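Aldehyde dehydrogenase 21 (ALDH21) (PDB 5N5S) probably catalyses the NADP(+)-dependent, non-phosphorylating oxidation of D-glyceraldehyde 3-phosphate to 3-phosphoglycerate, as a member of the aldehyde dehydrogenase family. Local coordinates at residues B[185-190]-B[262-267]; B[283-288]-B[440-445]. All coordinates share one frame; numbering follows the deposited sequence.

Interaction 1: B[185-190]-B[262-267]; sequences VSPWNF and TFTGSG. With NAP (NADP nicotinamide-adenine-dinucleotide phosphate), chain G.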
loop_
_atom_site.group_PDB
_atom_site.type_symbol
_atom_site.label_atom_id
_atom_site.label_comp_id
_atom_site.label_asym_id
_atom_site.label_seq_id
_atom_site.Cartn_x
_atom_site.Cartn_y
_atom_site.Cartn_z
ATOM N N VAL B 185 -11.118 19.974 -20.304
ATOM C CA VAL B 185 -12.366 20.650 -20.646
ATOM C C VAL B 185 -13.208 20.650 -19.363
ATOM O O VAL B 185 -13.496 19.584 -18.816
ATOM C CB VAL B 185 -13.087 20.017 -21.864
ATOM C CG1 VAL B 185 -14.316 20.826 -22.239
ATOM C CG2 VAL B 185 -12.153 19.890 -23.068
ATOM N N SER B 186 -13.526 21.849 -18.849
ATOM C CA SER B 186 -14.243 22.044 -17.586
ATOM C C SER B 186 -15.644 22.684 -17.760
ATOM O O SER B 186 -15.868 23.352 -18.772
ATOM C CB SER B 186 -13.378 22.866 -16.631
ATOM O OG SER B 186 -12.946 24.076 -17.236
ATOM N N PRO B 187 -16.602 22.507 -16.798
ATOM C CA PRO B 187 -17.937 23.104 -16.970
ATOM C C PRO B 187 -18.069 24.512 -16.370
ATOM O O PRO B 187 -17.078 25.077 -15.909
ATOM C CB PRO B 187 -18.842 22.094 -16.254
ATOM C CG PRO B 187 -18.003 21.571 -15.153
ATOM C CD PRO B 187 -16.539 21.759 -15.526
ATOM N N TRP B 188 -19.295 25.059 -16.345
ATOM C CA TRP B 188 -19.538 26.394 -15.814
ATOM C C TRP B 188 -19.823 26.457 -14.298
ATOM O O TRP B 188 -19.516 27.487 -13.703
ATOM C CB TRP B 188 -20.670 27.126 -16.608
ATOM C CG TRP B 188 -22.068 26.665 -16.281
ATOM C CD1 TRP B 188 -22.807 25.742 -16.961
ATOM C CD2 TRP B 188 -22.854 27.047 -15.142
ATOM N NE1 TRP B 188 -23.999 25.515 -16.311
ATOM C CE2 TRP B 188 -24.048 26.293 -15.185
ATOM C CE3 TRP B 188 -22.664 27.954 -14.083
ATOM C CZ2 TRP B 188 -25.042 26.412 -14.208
ATOM C CZ3 TRP B 188 -23.641 28.058 -13.107
ATOM C CH2 TRP B 188 -24.818 27.303 -13.181
ATOM N N ASN B 189 -20.495 25.437 -13.702
ATOM C CA ASN B 189 -20.997 25.500 -12.319
ATOM C C ASN B 189 -19.919 25.596 -11.226
ATOM O O ASN B 189 -20.162 26.303 -10.244
ATOM C CB ASN B 189 -22.009 24.408 -11.995
ATOM C CG ASN B 189 -21.648 23.009 -12.397
ATOM O OD1 ASN B 189 -21.196 22.744 -13.520
ATOM N ND2 ASN B 189 -21.974 22.075 -11.519
ATOM N N PHE B 190 -18.749 24.955 -11.381
ATOM C CA PHE B 190 -17.651 25.152 -10.427
ATOM C C PHE B 190 -16.464 25.538 -11.282
ATOM O O PHE B 190 -15.663 24.669 -11.643
ATOM C CB PHE B 190 -17.373 23.916 -9.567
ATOM C CG PHE B 190 -18.430 23.584 -8.548
ATOM C CD1 PHE B 190 -19.552 22.843 -8.903
ATOM C CD2 PHE B 190 -18.279 23.961 -7.221
ATOM C CE1 PHE B 190 -20.527 22.522 -7.956
ATOM C CE2 PHE B 190 -19.249 23.635 -6.271
ATOM C CZ PHE B 190 -20.366 22.915 -6.645
ATOM N N THR B 262 -9.318 14.804 -20.232
ATOM C CA THR B 262 -10.077 14.801 -18.982
ATOM C C THR B 262 -11.199 15.824 -19.136
ATOM O O THR B 262 -10.950 17.017 -19.325
ATOM C CB THR B 262 -9.188 14.903 -17.713
ATOM O OG1 THR B 262 -10.022 14.950 -16.556
ATOM C CG2 THR B 262 -8.209 16.075 -17.729
ATOM N N PHE B 263 -12.432 15.322 -19.148
ATOM C CA PHE B 263 -13.631 16.127 -19.330
ATOM C C PHE B 263 -14.562 16.099 -18.137
ATOM O O PHE B 263 -14.853 15.032 -17.589
ATOM C CB PHE B 263 -14.376 15.670 -20.600
ATOM C CG PHE B 263 -15.713 16.328 -20.867
ATOM C CD1 PHE B 263 -15.794 17.522 -21.579
ATOM C CD2 PHE B 263 -16.895 15.748 -20.421
ATOM C CE1 PHE B 263 -17.030 18.125 -21.833
ATOM C CE2 PHE B 263 -18.129 16.360 -20.674
ATOM C CZ PHE B 263 -18.184 17.538 -21.386
ATOM N N THR B 264 -15.079 17.284 -17.784
ATOM C CA THR B 264 -16.091 17.497 -16.750
ATOM C C THR B 264 -17.189 18.319 -17.413
ATOM O O THR B 264 -16.933 19.423 -17.900
ATOM C CB THR B 264 -15.500 18.094 -15.459
ATOM O OG1 THR B 264 -14.493 17.218 -14.958
ATOM C CG2 THR B 264 -16.542 18.254 -14.367
ATOM N N GLY B 265 -18.373 17.731 -17.504
ATOM C CA GLY B 265 -19.511 18.366 -18.155
ATOM C C GLY B 265 -20.678 17.425 -18.348
ATOM O O GLY B 265 -20.773 16.416 -17.644
ATOM N N SER B 266 -21.613 17.781 -19.263
ATOM C CA SER B 266 -22.829 17.002 -19.523
ATOM C C SER B 266 -22.548 15.647 -20.156
ATOM O O SER B 266 -21.613 15.520 -20.949
ATOM C CB SER B 266 -23.814 17.790 -20.380
ATOM O OG SER B 266 -23.375 17.873 -21.724
ATOM N N GLY B 267 -23.380 14.664 -19.801
ATOM C CA GLY B 267 -23.319 13.294 -20.300
ATOM C C GLY B 267 -23.259 13.148 -21.811
ATOM O O GLY B 267 -22.267 12.617 -22.318
HETATM P PA NAP G . -21.413 21.136 -21.001
HETATM O O1A NAP G . -21.399 19.766 -21.568
HETATM O O2A NAP G . -22.388 22.089 -21.703
HETATM O O5B NAP G . -19.989 21.846 -21.169
HETATM C C5B NAP G . -18.768 21.539 -20.467
HETATM C C4B NAP G . -17.613 22.050 -21.295
HETATM O O4B NAP G . -17.561 21.349 -22.560
HETATM C C3B NAP G . -17.613 23.543 -21.639
HETATM O O3B NAP G . -16.296 24.067 -21.491
HETATM C C2B NAP G . -18.080 23.561 -23.093
HETATM O O2B NAP G . -17.770 24.746 -23.855
HETATM C C1B NAP G . -17.424 22.288 -23.612
HETATM N N9A NAP G . -17.861 21.663 -24.860
HETATM C C8A NAP G . -19.146 21.381 -25.247
HETATM N N7A NAP G . -19.233 20.750 -26.391
HETATM C C5A NAP G . -17.912 20.600 -26.787
HETATM C C6A NAP G . -17.318 19.988 -27.913
HETATM N N6A NAP G . -18.010 19.366 -28.869
HETATM N N1A NAP G . -15.965 20.010 -28.003
HETATM C C2A NAP G . -15.264 20.600 -27.027
HETATM N N3A NAP G . -15.713 21.203 -25.919
HETATM C C4A NAP G . -17.055 21.167 -25.856
HETATM O O3 NAP G . -21.715 21.340 -19.444
HETATM P PN NAP G . -22.021 22.598 -18.504
HETATM O O1N NAP G . -23.351 23.150 -18.848
HETATM O O2N NAP G . -20.851 23.503 -18.509
HETATM O O5D NAP G . -22.127 21.864 -17.089
HETATM C C5D NAP G . -23.315 21.127 -16.702
HETATM C C4D NAP G . -23.103 19.628 -16.737
HETATM O O4D NAP G . -21.850 19.290 -16.093
HETATM C C3D NAP G . -24.152 18.819 -15.979
HETATM O O3D NAP G . -24.507 17.626 -16.673
HETATM C C2D NAP G . -23.429 18.532 -14.665
HETATM O O2D NAP G . -23.919 17.430 -13.915
HETATM C C1D NAP G . -22.014 18.194 -15.216
HETATM N N1N NAP G . -20.969 18.295 -14.114
HETATM C C2N NAP G . -20.248 17.149 -13.714
HETATM C C3N NAP G . -19.400 17.242 -12.622
HETATM C C7N NAP G . -18.666 16.074 -11.991
HETATM O O7N NAP G . -17.810 16.294 -11.107
HETATM N N7N NAP G . -18.933 14.842 -12.438
HETATM C C4N NAP G . -19.278 18.472 -11.973
HETATM C C5N NAP G . -19.996 19.577 -12.401
HETATM C C6N NAP G . -20.829 19.470 -13.476
HETATM P P2B NAP G . -18.617 26.106 -23.848
HETATM O O1X NAP G . -19.578 26.246 -22.692
HETATM O O2X NAP G . -19.302 26.177 -25.234
HETATM O O3X NAP G . -17.461 27.104 -23.789
#
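In the Rossmann-type sheet of the coenzyme domain, parallel strands 182-185 and 260-264 end where NADP is held, with Val185 set beside Phe263. Val185 N bonds Thr262 O at 3.1 Å and Thr264 N bonds Val185 O at 3.0 Å, while Val185 CG1 packs at the edge of the Phe263 ring. Pairing then stops: Pro187 N lies 3.3 Å from Thr264 O but has no hydrogen to share, and the proline ring instead rests on the Thr264 methyl. With CG2 anti to the backbone N, Thr264 also brings this methyl to 3.5 Å from NADP C3N, against one face of the nicotinamide ring, while its OG1 bonds Lys198. Beyond the strands the two loops grip phosphate oxygens. Ser266 holds NADP O1A twice, through OG at 2.7 Å and through its backbone N, and Trp188 N reaches NADP O2N at 3.1 Å. NADP O3B donates to Ser186 O. Glycine suits position 265, since a side chain there would collide with Phe263 CZ. Asn189, a succinate-binding residue, sets its amide at the C5N-C6N edge of the nicotinamide, OD1 3.3 Å from NADP C6N; an alanine here would probably leave the C5N-C6N bond without this neighbour and Gln318 O without its weak amide donor. One serine hydroxyl and two backbone N-H groups thus meet the phosphates, whereas the nicotinamide has a methyl on one face and an amide at its edge.

Interaction 2: B[283-288]-B[440-445]; sequences VMELGG and YGLQSG. With NAP (NADP nicotinamide-adenine-dinucleotide phosphate), chain G.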
loop_
_atom_site.group_PDB
_atom_site.type_symbol
_atom_site.label_atom_id
_atom_site.label_comp_id
_atom_site.label_asym_id
_atom_site.label_seq_id
_atom_site.Cartn_x
_atom_site.Cartn_y
_atom_site.Cartn_z
ATOM N N VAL B 283 -10.986 10.386 -19.223
ATOM C CA VAL B 283 -11.546 10.565 -17.882
ATOM C C VAL B 283 -12.836 11.345 -18.125
ATOM O O VAL B 283 -12.796 12.398 -18.781
ATOM C CB VAL B 283 -10.582 11.320 -16.917
ATOM C CG1 VAL B 283 -11.246 11.588 -15.558
ATOM C CG2 VAL B 283 -9.279 10.552 -16.727
ATOM N N MET B 284 -13.977 10.814 -17.646
ATOM C CA MET B 284 -15.309 11.409 -17.818
ATOM C C MET B 284 -16.026 11.677 -16.506
ATOM O O MET B 284 -16.450 10.741 -15.830
ATOM C CB MET B 284 -16.197 10.548 -18.747
ATOM C CG MET B 284 -15.772 10.571 -20.197
ATOM S SD MET B 284 -16.135 12.145 -20.970
ATOM C CE MET B 284 -14.776 12.257 -22.147
ATOM N N GLU B 285 -16.181 12.958 -16.157
ATOM C CA GLU B 285 -16.910 13.402 -14.967
ATOM C C GLU B 285 -18.195 14.045 -15.489
ATOM O O GLU B 285 -18.179 15.197 -15.920
ATOM C CB GLU B 285 -16.055 14.394 -14.145
ATOM C CG GLU B 285 -14.931 13.747 -13.340
ATOM C CD GLU B 285 -15.354 12.834 -12.197
ATOM O OE1 GLU B 285 -14.590 11.898 -11.874
ATOM O OE2 GLU B 285 -16.461 13.027 -11.646
ATOM N N LEU B 286 -19.289 13.272 -15.543
ATOM C CA LEU B 286 -20.549 13.735 -16.145
ATOM C C LEU B 286 -21.680 13.957 -15.122
ATOM O O LEU B 286 -21.402 14.064 -13.929
ATOM C CB LEU B 286 -20.971 12.794 -17.297
ATOM C CG LEU B 286 -19.806 12.300 -18.187
ATOM C CD1 LEU B 286 -20.166 11.081 -18.921
ATOM C CD2 LEU B 286 -19.329 13.360 -19.147
ATOM N N GLY B 287 -22.919 14.096 -15.609
ATOM C CA GLY B 287 -24.094 14.394 -14.805
ATOM C C GLY B 287 -24.568 13.330 -13.833
ATOM O O GLY B 287 -24.038 12.218 -13.795
ATOM N N GLY B 288 -25.586 13.687 -13.052
ATOM C CA GLY B 288 -26.200 12.803 -12.077
ATOM C C GLY B 288 -27.644 13.135 -11.762
ATOM O O GLY B 288 -28.099 14.259 -11.977
ATOM N N TYR B 440 -28.125 7.224 -14.452
ATOM C CA TYR B 440 -27.032 7.910 -13.767
ATOM C C TYR B 440 -26.523 7.065 -12.590
ATOM O O TYR B 440 -27.114 6.033 -12.277
ATOM C CB TYR B 440 -27.468 9.312 -13.303
ATOM C CG TYR B 440 -27.983 10.202 -14.414
ATOM C CD1 TYR B 440 -27.105 10.900 -15.241
ATOM C CD2 TYR B 440 -29.350 10.369 -14.623
ATOM C CE1 TYR B 440 -27.578 11.747 -16.246
ATOM C CE2 TYR B 440 -29.834 11.231 -15.602
ATOM C CZ TYR B 440 -28.947 11.906 -16.424
ATOM O OH TYR B 440 -29.448 12.727 -17.406
ATOM N N GLY B 441 -25.435 7.498 -11.963
ATOM C CA GLY B 441 -24.846 6.795 -10.830
ATOM C C GLY B 441 -23.629 7.502 -10.283
ATOM O O GLY B 441 -22.537 6.932 -10.276
ATOM N N LEU B 442 -23.801 8.765 -9.859
ATOM C CA LEU B 442 -22.693 9.564 -9.334
ATOM C C LEU B 442 -22.568 9.348 -7.832
ATOM O O LEU B 442 -21.655 8.651 -7.365
ATOM C CB LEU B 442 -22.834 11.061 -9.737
ATOM C CG LEU B 442 -21.588 11.976 -9.623
ATOM C CD1 LEU B 442 -20.374 11.360 -10.220
ATOM C CD2 LEU B 442 -21.825 13.296 -10.293
ATOM N N GLN B 443 -23.525 9.883 -7.082
ATOM C CA GLN B 443 -23.597 9.681 -5.643
ATOM C C GLN B 443 -25.022 9.436 -5.217
ATOM O O GLN B 443 -25.960 9.644 -5.995
ATOM C CB GLN B 443 -22.906 10.812 -4.846
ATOM C CG GLN B 443 -21.387 10.930 -5.176
ATOM C CD GLN B 443 -20.535 11.640 -4.156
ATOM O OE1 GLN B 443 -19.371 11.287 -3.965
ATOM N NE2 GLN B 443 -21.071 12.676 -3.496
ATOM N N SER B 444 -25.158 8.876 -4.010
ATOM C CA SER B 444 -26.402 8.602 -3.307
ATOM C C SER B 444 -26.163 8.974 -1.860
ATOM O O SER B 444 -25.012 9.013 -1.418
ATOM C CB SER B 444 -26.760 7.121 -3.389
ATOM O OG SER B 444 -27.428 6.794 -4.595
ATOM N N GLY B 445 -27.250 9.247 -1.146
ATOM C CA GLY B 445 -27.238 9.581 0.265
ATOM C C GLY B 445 -28.140 8.652 1.058
ATOM O O GLY B 445 -29.110 8.103 0.521
HETATM P PA NAP G . -21.413 21.136 -21.001
HETATM O O1A NAP G . -21.399 19.766 -21.568
HETATM O O2A NAP G . -22.388 22.089 -21.703
HETATM O O5B NAP G . -19.989 21.846 -21.169
HETATM C C5B NAP G . -18.768 21.539 -20.467
HETATM C C4B NAP G . -17.613 22.050 -21.295
HETATM O O4B NAP G . -17.561 21.349 -22.560
HETATM C C3B NAP G . -17.613 23.543 -21.639
HETATM O O3B NAP G . -16.296 24.067 -21.491
HETATM C C2B NAP G . -18.080 23.561 -23.093
HETATM O O2B NAP G . -17.770 24.746 -23.855
HETATM C C1B NAP G . -17.424 22.288 -23.612
HETATM N N9A NAP G . -17.861 21.663 -24.860
HETATM C C8A NAP G . -19.146 21.381 -25.247
HETATM N N7A NAP G . -19.233 20.750 -26.391
HETATM C C5A NAP G . -17.912 20.600 -26.787
HETATM C C6A NAP G . -17.318 19.988 -27.913
HETATM N N6A NAP G . -18.010 19.366 -28.869
HETATM N N1A NAP G . -15.965 20.010 -28.003
HETATM C C2A NAP G . -15.264 20.600 -27.027
HETATM N N3A NAP G . -15.713 21.203 -25.919
HETATM C C4A NAP G . -17.055 21.167 -25.856
HETATM O O3 NAP G . -21.715 21.340 -19.444
HETATM P PN NAP G . -22.021 22.598 -18.504
HETATM O O1N NAP G . -23.351 23.150 -18.848
HETATM O O2N NAP G . -20.851 23.503 -18.509
HETATM O O5D NAP G . -22.127 21.864 -17.089
HETATM C C5D NAP G . -23.315 21.127 -16.702
HETATM C C4D NAP G . -23.103 19.628 -16.737
HETATM O O4D NAP G . -21.850 19.290 -16.093
HETATM C C3D NAP G . -24.152 18.819 -15.979
HETATM O O3D NAP G . -24.507 17.626 -16.673
HETATM C C2D NAP G . -23.429 18.532 -14.665
HETATM O O2D NAP G . -23.919 17.430 -13.915
HETATM C C1D NAP G . -22.014 18.194 -15.216
HETATM N N1N NAP G . -20.969 18.295 -14.114
HETATM C C2N NAP G . -20.248 17.149 -13.714
HETATM C C3N NAP G . -19.400 17.242 -12.622
HETATM C C7N NAP G . -18.666 16.074 -11.991
HETATM O O7N NAP G . -17.810 16.294 -11.107
HETATM N N7N NAP G . -18.933 14.842 -12.438
HETATM C C4N NAP G . -19.278 18.472 -11.973
HETATM C C5N NAP G . -19.996 19.577 -12.401
HETATM C C6N NAP G . -20.829 19.470 -13.476
HETATM P P2B NAP G . -18.617 26.106 -23.848
HETATM O O1X NAP G . -19.578 26.246 -22.692
HETATM O O2X NAP G . -19.302 26.177 -25.234
HETATM O O3X NAP G . -17.461 27.104 -23.789
#
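Gly288 lies against Tyr440 where the Glu-Leu-Gly-Gly motif of aldehyde dehydrogenases leaves strand 281-285 of the coenzyme domain and meets the segment leading into strand 443-447 of the catalytic domain. Across the two segments the contact is pure packing. Tyr440 turns one ring face to the backbone of Gly288, whose C stands 4.0 Å above the ring plane, offset toward the rim, and Tyr440 CD1 comes to 3.6 Å from Gly287 O. Leu442, its CG anti to the backbone N (chi1 -163°), sends CD2 to 3.7 Å from Leu286 O. Both glycines suit this close fit: a side chain at Gly288 would press on Leu442 CB, and one at Gly287 would crowd the NADP ribose. The hydrogen bonds run to NADP. Its carboxamide N7N gives one to Leu286 O at 3.0 Å and another to Glu285 OE2 at 3.2 Å, the Glu285 chain being bent at chi2 (-67°) to bring the carboxylate there. These two bonds are likely to fix the turn of the carboxamide. Glu285 is the predicted active-site glutamate, and it also touches Tyr481 of the succinate site. Further polar ties surround the packing: Ser487 OG bonds both Gly287 O and Gly441 N, and Tyr440 OH bonds Glu414 N. Leu442 adds an apolar neighbour to the nicotinamide end, its CD2 3.9 Å from NADP N7N.

Overall arrangement
Both contacts are buried and border the same NADP, but they do different work in the fold. Interaction 1 lies within the coenzyme domain, joining neighbouring strands of one sheet through backbone hydrogen bonds, and reaches the phosphates as well as the nicotinamide. Interaction 2 joins that sheet to the catalytic domain by packing alone, with no hydrogen bond between its segments, and meets the carboxamide and the nearby ribose. Strands 260-264 and 281-285 lie side by side, so the two are continuous: Phe263 N pairs with Val283 O and Phe263 O with Glu285 N, while the Phe263 ring packs on Leu286. Regular sheet pairing thus gives way to glycine-rich loop packing toward the domain junction.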